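Local coordinates for glycolipid-binding domain-containing protein (Pseudomonas aeruginosa, PDB 2H1T) that is of unproven function but probably binds glycolipids and may take part in glycolipid metabolism, at residues A[117-122]-A[127-132]; A[24-29]-A[108-113]. One frame throughout, in Å; residues are numbered along the deposited sequence.

How the contacts relate
Contact 1 lies at the surface and contact 2 in the interior, their centres about 15 Å apart. The chain runs from one to the other: 108-113 covers the loop leading into helix 113-119 and its first residue, and 117-122 is the end of that helix and the turn after it. Contact 1 lays the helix end against strand 126-135 of the mixed sheet, a neighbour only a few residues on in sequence. Contact 2 reaches much further, to strand 16-26, outermost in its sheet within this chain. Neither has a hydrogen bond across it. In contact 1 methyls meet, with a guanidinium edge beside them; in contact 2 a leucine methyl lies over an aromatic face.

Contact 1: residues A[117-122]-A[127-132]; sequences RRLGLA and AEIRAL
Within the beta-alpha-beta unit formed by strand 102-106, helix 113-119 and strand 126-135, the last turn of the helix and the residues after it lie against the second strand of the unit. Leu119 makes the largest contribution from the 117-122 segment: its CD1 meets Ala127 CB at 3.8 Å and reaches Ile129 CG2 at 4.2 Å, so one methyl bridges two alternate residues on the same side of the strand. Leu121, beyond Gly120 with its positive phi of 57°, sends CD2 to the same Ala127 CB at 4.1 Å. The alanine methyl is thus met by both leucines. Ile129 offers CG2, its methyl lying anti to the carbonyl carbon, to Leu119 and also to Arg118, whose NH2 stands 3.9 Å from Ile129 CG2. This methyl sits at the edge of the guanidinium, near its plane. Arg118 starts out with CG anti to the backbone N (chi1 -178°) and bends at chi3, 61°; its NH2 makes a salt bridge to Asp102 at the start of the first strand. No hydrogen bond joins the two segments; the contact rests mainly on methyl packing, while the charge of Arg118 is probably balanced by Asp102, which ties the helix to a second strand.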
loop_
_atom_site.group_PDB
_atom_site.type_symbol
_atom_site.label_atom_id
_atom_site.label_comp_id
_atom_site.label_asym_id
_atom_site.label_seq_id
_atom_site.Cartn_x
_atom_site.Cartn_y
_atom_site.Cartn_z
ATOM N N ARG A 117 9.493 11.468 -25.696
ATOM C CA ARG A 117 8.785 12.639 -26.194
ATOM C C ARG A 117 9.746 13.778 -26.388
ATOM O O ARG A 117 9.559 14.586 -27.297
ATOM C CB ARG A 117 7.660 13.046 -25.246
ATOM C CG ARG A 117 6.502 12.091 -25.194
ATOM C CD ARG A 117 5.748 12.078 -26.527
ATOM N NE ARG A 117 4.972 13.307 -26.726
ATOM C CZ ARG A 117 3.705 13.484 -26.331
ATOM N NH1 ARG A 117 3.031 12.519 -25.736
ATOM N NH2 ARG A 117 3.093 14.639 -26.535
ATOM N N ARG A 118 10.741 13.879 -25.517
ATOM C CA ARG A 118 11.694 14.985 -25.605
ATOM C C ARG A 118 12.633 14.865 -26.825
ATOM O O ARG A 118 12.873 15.864 -27.528
ATOM C CB ARG A 118 12.515 15.121 -24.300
ATOM C CG ARG A 118 13.486 16.274 -24.318
ATOM C CD ARG A 118 14.176 16.481 -22.996
ATOM N NE ARG A 118 14.928 15.266 -22.682
ATOM C CZ ARG A 118 16.106 14.933 -23.209
ATOM N NH1 ARG A 118 16.707 15.705 -24.127
ATOM N NH2 ARG A 118 16.664 13.774 -22.872
ATOM N N LEU A 119 13.143 13.664 -27.084
ATOM C CA LEU A 119 14.168 13.445 -28.105
ATOM C C LEU A 119 13.643 13.419 -29.517
ATOM O O LEU A 119 14.365 13.779 -30.428
ATOM C CB LEU A 119 14.930 12.151 -27.854
ATOM C CG LEU A 119 15.774 12.088 -26.580
ATOM C CD1 LEU A 119 16.092 10.662 -26.225
ATOM C CD2 LEU A 119 17.035 12.918 -26.719
ATOM N N GLY A 120 12.422 12.950 -29.712
ATOM C CA GLY A 120 11.836 12.893 -31.037
ATOM C C GLY A 120 12.699 12.078 -32.001
ATOM O O GLY A 120 12.985 12.502 -33.113
ATOM N N LEU A 121 13.130 10.895 -31.560
ATOM C CA LEU A 121 14.072 10.117 -32.350
ATOM C C LEU A 121 13.438 9.572 -33.628
ATOM O O LEU A 121 12.230 9.347 -33.684
ATOM C CB LEU A 121 14.575 8.953 -31.498
ATOM C CG LEU A 121 15.421 9.243 -30.258
ATOM C CD1 LEU A 121 15.725 7.935 -29.498
ATOM C CD2 LEU A 121 16.735 9.984 -30.567
ATOM N N ALA A 122 14.257 9.349 -34.656
ATOM C CA ALA A 122 13.812 8.626 -35.852
ATOM C C ALA A 122 14.212 7.188 -35.705
ATOM O O ALA A 122 15.046 6.872 -34.876
ATOM C CB ALA A 122 14.439 9.185 -37.070
ATOM N N ALA A 127 20.198 7.673 -28.672
ATOM C CA ALA A 127 20.647 8.783 -27.823
ATOM C C ALA A 127 21.118 8.285 -26.464
ATOM O O ALA A 127 20.502 7.401 -25.854
ATOM C CB ALA A 127 19.545 9.792 -27.634
ATOM N N GLU A 128 22.202 8.868 -25.964
ATOM C CA GLU A 128 22.596 8.609 -24.613
ATOM C C GLU A 128 22.220 9.840 -23.771
ATOM O O GLU A 128 22.476 10.979 -24.170
ATOM C CB GLU A 128 24.076 8.274 -24.532
ATOM C CG GLU A 128 24.520 7.226 -25.568
ATOM C CD GLU A 128 25.882 6.632 -25.274
ATOM O OE1 GLU A 128 26.672 7.310 -24.588
ATOM O OE2 GLU A 128 26.189 5.500 -25.734
ATOM N N ILE A 129 21.604 9.599 -22.619
ATOM C CA ILE A 129 21.097 10.670 -21.790
ATOM C C ILE A 129 21.675 10.502 -20.393
ATOM O O ILE A 129 22.241 9.450 -20.068
ATOM C CB ILE A 129 19.532 10.714 -21.756
ATOM C CG1 ILE A 129 18.969 9.565 -20.905
ATOM C CG2 ILE A 129 18.938 10.627 -23.176
ATOM C CD1 ILE A 129 17.512 9.658 -20.596
ATOM N N ARG A 130 21.580 11.580 -19.624
ATOM C CA ARG A 130 21.849 11.592 -18.201
ATOM C C ARG A 130 20.528 11.797 -17.454
ATOM O O ARG A 130 19.911 12.880 -17.471
ATOM C CB ARG A 130 22.918 12.635 -17.875
ATOM C CG ARG A 130 23.377 12.614 -16.416
ATOM C CD ARG A 130 24.383 13.741 -16.075
ATOM N NE ARG A 130 25.621 13.567 -16.799
ATOM C CZ ARG A 130 26.532 12.625 -16.522
ATOM N NH1 ARG A 130 26.384 11.765 -15.497
ATOM N NH2 ARG A 130 27.613 12.524 -17.291
ATOM N N ALA A 131 20.036 10.718 -16.853
ATOM C CA ALA A 131 18.761 10.748 -16.193
ATOM C C ALA A 131 18.939 10.981 -14.705
ATOM O O ALA A 131 19.890 10.493 -14.096
ATOM C CB ALA A 131 17.997 9.417 -16.415
ATOM N N LEU A 132 18.031 11.716 -14.094
ATOM C CA LEU A 132 18.031 11.810 -12.621
ATOM C C LEU A 132 17.190 10.676 -12.020
ATOM O O LEU A 132 15.963 10.685 -12.052
ATOM C CB LEU A 132 17.582 13.213 -12.167
ATOM C CG LEU A 132 17.601 13.489 -10.692
ATOM C CD1 LEU A 132 19.049 13.340 -10.126
ATOM C CD2 LEU A 132 17.045 14.917 -10.420
#

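Contact 2: residues A[24-29]-A[108-113]; sequences LRLEDD and SPFTNT
Leu24 lies over one face of the Phe110 ring, the two side chains crossing at about a right angle. Leu24 CD1 stands 3.7 Å from the centroid of the Phe110 ring and 20° off its normal, a CH-pi contact. The methyl is displaced toward the CG side of the ring, with Leu24 CD1 only 3.5 Å from Phe110 CG. Both side chains leave their backbones with CG anti to N, and in Phe110 this extended torsion (chi1 176°) carries the ring out from the loop to the strand. Leu26, two residues along the strand, approaches the far end obliquely, its CD1 4.3 Å from Phe110 CZ. Phe114 packs edge-to-face with Phe110, and Tyr50, Leu52 and Ala31 of the antiparallel sheet also touch it. At the base of the phenylalanine, its backbone N donates to Ser108 OG at 3.1 Å, and the same hydroxyl is hydrogen-bonded to Glu22 of strand 16-26. On the strand side, residues 24 to 26 pair with an antiparallel strand of the second subunit, carrying the sheet across the interface. The loop thus combines an ST turn at Ser108 with Phe110, its ring packed among side chains of strand 16-26 and the neighbouring strands.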
loop_
_atom_site.group_PDB
_atom_site.type_symbol
_atom_site.label_atom_id
_atom_site.label_comp_id
_atom_site.label_asym_id
_atom_site.label_seq_id
_atom_site.Cartn_x
_atom_site.Cartn_y
_atom_site.Cartn_z
ATOM N N LEU A 24 -2.242 6.871 -12.558
ATOM C CA LEU A 24 -1.773 8.193 -12.916
ATOM C C LEU A 24 -2.821 8.986 -13.720
ATOM O O LEU A 24 -3.525 8.423 -14.571
ATOM C CB LEU A 24 -0.472 8.052 -13.701
ATOM C CG LEU A 24 0.229 9.289 -14.258
ATOM C CD1 LEU A 24 1.732 8.968 -14.362
ATOM C CD2 LEU A 24 -0.341 9.672 -15.619
ATOM N N ARG A 25 -2.885 10.290 -13.452
ATOM C CA ARG A 25 -3.703 11.211 -14.255
ATOM C C ARG A 25 -2.777 12.124 -15.059
ATOM O O ARG A 25 -1.871 12.738 -14.503
ATOM C CB ARG A 25 -4.604 12.077 -13.381
ATOM C CG ARG A 25 -5.695 12.779 -14.177
ATOM C CD ARG A 25 -6.634 13.597 -13.292
ATOM N NE ARG A 25 -5.906 14.654 -12.589
ATOM C CZ ARG A 25 -5.557 14.632 -11.309
ATOM N NH1 ARG A 25 -5.884 13.606 -10.520
ATOM N NH2 ARG A 25 -4.876 15.667 -10.806
ATOM N N LEU A 26 -3.040 12.236 -16.353
ATOM C CA LEU A 26 -2.160 12.969 -17.227
ATOM C C LEU A 26 -2.897 14.154 -17.804
ATOM O O LEU A 26 -3.961 14.012 -18.411
ATOM C CB LEU A 26 -1.651 12.074 -18.368
ATOM C CG LEU A 26 -0.714 12.766 -19.371
ATOM C CD1 LEU A 26 0.568 13.245 -18.655
ATOM C CD2 LEU A 26 -0.375 11.826 -20.507
ATOM N N GLU A 27 -2.296 15.328 -17.606
ATOM C CA GLU A 27 -2.649 16.545 -18.357
ATOM C C GLU A 27 -1.580 16.872 -19.397
ATOM O O GLU A 27 -0.590 16.161 -19.541
ATOM C CB GLU A 27 -2.788 17.707 -17.394
ATOM C CG GLU A 27 -3.548 17.400 -16.133
ATOM C CD GLU A 27 -3.617 18.608 -15.230
ATOM O OE1 GLU A 27 -3.629 19.744 -15.747
ATOM O OE2 GLU A 27 -3.642 18.414 -14.002
ATOM N N ASP A 28 -1.762 17.961 -20.125
ATOM C CA ASP A 28 -0.856 18.299 -21.192
ATOM C C ASP A 28 0.568 18.532 -20.700
ATOM O O ASP A 28 1.529 18.092 -21.346
ATOM C CB ASP A 28 -1.344 19.551 -21.958
ATOM C CG ASP A 28 -2.585 19.278 -22.825
ATOM O OD1 ASP A 28 -2.730 18.146 -23.347
ATOM O OD2 ASP A 28 -3.415 20.217 -22.972
ATOM N N ASP A 29 0.689 19.240 -19.581
ATOM C CA ASP A 29 1.993 19.677 -19.090
ATOM C C ASP A 29 2.357 19.159 -17.695
ATOM O O ASP A 29 3.331 19.601 -17.103
ATOM C CB ASP A 29 2.034 21.207 -19.127
ATOM C CG ASP A 29 2.282 21.753 -20.535
ATOM O OD1 ASP A 29 2.478 20.953 -21.483
ATOM O OD2 ASP A 29 2.295 22.989 -20.689
ATOM N N SER A 108 8.358 2.927 -11.782
ATOM C CA SER A 108 7.313 3.471 -12.662
ATOM C C SER A 108 7.707 3.471 -14.117
ATOM O O SER A 108 8.711 4.060 -14.504
ATOM C CB SER A 108 6.889 4.877 -12.271
ATOM O OG SER A 108 5.961 5.430 -13.208
ATOM N N PRO A 109 6.849 2.893 -14.965
ATOM C CA PRO A 109 7.196 2.979 -16.391
ATOM C C PRO A 109 6.720 4.289 -17.031
ATOM O O PRO A 109 6.989 4.567 -18.232
ATOM C CB PRO A 109 6.469 1.769 -16.970
ATOM C CG PRO A 109 5.269 1.679 -16.169
ATOM C CD PRO A 109 5.637 2.082 -14.752
ATOM N N PHE A 110 6.052 5.125 -16.244
ATOM C CA PHE A 110 5.675 6.465 -16.757
ATOM C C PHE A 110 6.870 7.228 -17.282
ATOM O O PHE A 110 6.818 7.800 -18.389
ATOM C CB PHE A 110 4.969 7.332 -15.726
ATOM C CG PHE A 110 4.663 8.731 -16.220
ATOM C CD1 PHE A 110 4.002 8.939 -17.449
ATOM C CD2 PHE A 110 4.997 9.813 -15.482
ATOM C CE1 PHE A 110 3.719 10.209 -17.920
ATOM C CE2 PHE A 110 4.714 11.093 -15.958
ATOM C CZ PHE A 110 4.082 11.288 -17.169
ATOM N N THR A 111 7.952 7.230 -16.506
ATOM C CA THR A 111 9.037 8.156 -16.791
ATOM C C THR A 111 9.821 7.871 -18.074
ATOM O O THR A 111 10.496 8.743 -18.587
ATOM C CB THR A 111 9.982 8.317 -15.577
ATOM O OG1 THR A 111 10.505 7.040 -15.154
ATOM C CG2 THR A 111 9.225 8.987 -14.431
ATOM N N ASN A 112 9.656 6.676 -18.640
ATOM C CA ASN A 112 10.245 6.353 -19.940
ATOM C C ASN A 112 9.680 7.250 -21.061
ATOM O O ASN A 112 10.290 7.417 -22.108
ATOM C CB ASN A 112 9.984 4.894 -20.273
ATOM C CG ASN A 112 10.704 3.929 -19.339
ATOM O OD1 ASN A 112 10.126 3.435 -18.365
ATOM N ND2 ASN A 112 11.968 3.732 -19.578
ATOM N N THR A 113 8.511 7.830 -20.816
ATOM C CA THR A 113 7.879 8.722 -21.783
ATOM C C THR A 113 8.672 9.998 -22.013
ATOM O O THR A 113 8.726 10.494 -23.134
ATOM C CB THR A 113 6.453 9.027 -21.328
ATOM O OG1 THR A 113 5.723 7.809 -21.345
ATOM C CG2 THR A 113 5.749 10.018 -22.255
#